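Local coordinates for protein putative isocitrate dehydrogenase, NAD-dependent (Methylococcus capsulatus, PDB 6LKY) that probably catalyses the NAD-dependent oxidative decarboxylation of isocitrate to 2-oxoglutarate, using magnesium, at residues 128-133 and 138-143. The protein carries 1 engineered substitution. Numbering follows the deposited sequence.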
loop_
_atom_site.group_PDB
_atom_site.type_symbol
_atom_site.label_atom_id
_atom_site.label_comp_id
_atom_site.label_asym_id
_atom_site.label_seq_id
_atom_site.Cartn_x
_atom_site.Cartn_y
_atom_site.Cartn_z
ATOM N N HIS A 128 -11.622 10.345 -17.203
ATOM C CA HIS A 128 -11.687 10.669 -18.618
ATOM C C HIS A 128 -10.279 10.737 -19.187
ATOM O O HIS A 128 -9.311 10.947 -18.459
ATOM C CB HIS A 128 -12.417 11.992 -18.847
ATOM C CG HIS A 128 -11.855 13.137 -18.062
ATOM N ND1 HIS A 128 -10.980 14.058 -18.603
ATOM C CD2 HIS A 128 -12.061 13.524 -16.782
ATOM C CE1 HIS A 128 -10.665 14.956 -17.684
ATOM N NE2 HIS A 128 -11.312 14.656 -16.571
ATOM N N PHE A 129 -10.185 10.545 -20.502
ATOM C CA PHE A 129 -8.986 10.895 -21.245
ATOM C C PHE A 129 -9.066 12.355 -21.675
ATOM O O PHE A 129 -10.152 12.921 -21.816
ATOM C CB PHE A 129 -8.806 10.014 -22.492
ATOM C CG PHE A 129 -8.664 8.543 -22.201
ATOM C CD1 PHE A 129 -7.491 8.037 -21.649
ATOM C CD2 PHE A 129 -9.700 7.655 -22.502
ATOM C CE1 PHE A 129 -7.352 6.670 -21.385
ATOM C CE2 PHE A 129 -9.563 6.289 -22.262
ATOM C CZ PHE A 129 -8.382 5.797 -21.701
ATOM N N ILE A 130 -7.901 12.976 -21.833
ATOM C CA ILE A 130 -7.755 14.221 -22.573
ATOM C C ILE A 130 -7.101 13.864 -23.906
ATOM O O ILE A 130 -5.952 13.377 -23.947
ATOM C CB ILE A 130 -6.935 15.268 -21.803
ATOM C CG1 ILE A 130 -7.722 15.784 -20.602
ATOM C CG2 ILE A 130 -6.611 16.462 -22.688
ATOM C CD1 ILE A 130 -7.248 15.247 -19.327
ATOM N N LYS A 131 -7.837 14.132 -24.981
ATOM C CA LYS A 131 -7.514 13.722 -26.334
ATOM C C LYS A 131 -7.511 14.938 -27.239
ATOM O O LYS A 131 -8.236 15.906 -27.005
ATOM C CB LYS A 131 -8.552 12.745 -26.904
ATOM C CG LYS A 131 -8.771 11.465 -26.133
ATOM C CD LYS A 131 -9.660 10.497 -26.932
ATOM C CE LYS A 131 -9.822 9.184 -26.191
ATOM N NZ LYS A 131 -10.493 8.145 -27.031
ATOM N N VAL A 132 -6.717 14.879 -28.294
ATOM C CA VAL A 132 -6.987 15.687 -29.467
ATOM C C VAL A 132 -7.208 14.703 -30.602
ATOM O O VAL A 132 -6.326 13.895 -30.924
ATOM C CB VAL A 132 -5.892 16.744 -29.747
ATOM C CG1 VAL A 132 -4.762 16.701 -28.729
ATOM C CG2 VAL A 132 -5.400 16.734 -31.189
ATOM N N ASP A 133 -8.429 14.707 -31.132
ATOM C CA ASP A 133 -8.912 13.692 -32.068
ATOM C C ASP A 133 -8.770 12.348 -31.368
ATOM O O ASP A 133 -9.314 12.180 -30.264
ATOM C CB ASP A 133 -8.165 13.832 -33.405
ATOM C CG ASP A 133 -8.422 15.180 -34.085
ATOM O OD1 ASP A 133 -9.402 15.882 -33.731
ATOM O OD2 ASP A 133 -7.657 15.524 -35.007
ATOM N N ALA A 138 -3.351 12.830 -22.213
ATOM C CA ALA A 138 -3.365 12.750 -20.754
ATOM C C ALA A 138 -4.632 12.026 -20.315
ATOM O O ALA A 138 -5.476 11.684 -21.138
ATOM C CB ALA A 138 -3.267 14.142 -20.110
ATOM N N ALA A 139 -4.744 11.777 -19.008
ATOM C CA ALA A 139 -5.924 11.147 -18.416
ATOM C C ALA A 139 -6.101 11.673 -16.998
ATOM O O ALA A 139 -5.128 12.081 -16.359
ATOM C CB ALA A 139 -5.827 9.614 -18.397
ATOM N N GLU A 140 -7.347 11.655 -16.509
ATOM C CA GLU A 140 -7.664 12.089 -15.154
ATOM C C GLU A 140 -8.647 11.133 -14.503
ATOM O O GLU A 140 -9.516 10.556 -15.159
ATOM C CB GLU A 140 -8.245 13.509 -15.129
ATOM C CG GLU A 140 -7.208 14.533 -15.562
ATOM C CD GLU A 140 -7.669 15.948 -15.397
ATOM O OE1 GLU A 140 -6.811 16.855 -15.495
ATOM O OE2 GLU A 140 -8.883 16.149 -15.178
ATOM N N SER A 141 -8.490 10.977 -13.189
ATOM C CA SER A 141 -9.363 10.166 -12.354
ATOM C C SER A 141 -9.705 10.975 -11.118
ATOM O O SER A 141 -8.829 11.616 -10.526
ATOM C CB SER A 141 -8.694 8.844 -11.947
ATOM O OG SER A 141 -8.456 8.012 -13.075
ATOM N N ILE A 142 -10.971 10.949 -10.728
ATOM C CA ILE A 142 -11.467 11.801 -9.658
ATOM C C ILE A 142 -11.821 10.922 -8.468
ATOM O O ILE A 142 -12.628 9.997 -8.590
ATOM C CB ILE A 142 -12.671 12.631 -10.133
ATOM C CG1 ILE A 142 -12.247 13.527 -11.310
ATOM C CG2 ILE A 142 -13.279 13.447 -8.975
ATOM C CD1 ILE A 142 -13.290 14.546 -11.717
ATOM N N ALA A 143 -11.225 11.201 -7.316
ATOM C CA ALA A 143 -11.668 10.589 -6.066
ATOM C C ALA A 143 -12.761 11.453 -5.446
ATOM O O ALA A 143 -12.649 12.680 -5.418
ATOM C CB ALA A 143 -10.496 10.418 -5.104
#
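His128 and Glu140 form an antiparallel hydrogen-bonded pair: Glu140 N donates to His128 O at 2.9 Å with an N-H...O angle of 168°, and His128 N returns a bond to Glu140 O. Ile130 and Ala138 repeat this two residues along, but less evenly. Ile130 N reaches Ala138 O at 2.8 Å from well above the carbonyl plane, whereas Ala138 N meets Ile130 O in plane, on a lone pair, over a longer 3.2 Å. Between them, the non-hydrogen-bonded pair Phe129-Ala139 brings the CA atoms to 4.2 Å, and Phe129 CD1 rests against Ala139 CB at 4.0 Å. This face is closed off from outside: Ala139 is buried, and Cys180 of the second subunit packs on both side chains.

The face bearing His128, Ile130, Ala138 and Glu140 has more contact between the strands but is partly open to solvent. Here the Glu140 chain, extended beyond CG, runs beside the imidazole, with carboxylate and ring planes 63° apart. Its CG also meets Ile130 CD1 at 3.8 Å, while passing close to the His128 ring. With CG set between backbone N and carbonyl carbon (chi1 54°), that ring is brought alongside the Glu140 side chain. Replacing Glu140 by an alanine would probably deprive Ile130 CD1 of the methylene it rests on and leave the imidazole freer to turn.

Beyond Ile130 the hairpin carries on, with Lys131 and Val132 lying against Lys136 and Ile137. Residues 138-143 meanwhile pair antiparallel with a strand of the second subunit, extending the two-stranded sheet across the interface. Such a protruding beta hairpin, joined to its dimer counterpart in an intersubunit sheet, is consistent with the clasp-like arm of the isocitrate and isopropylmalate dehydrogenase family.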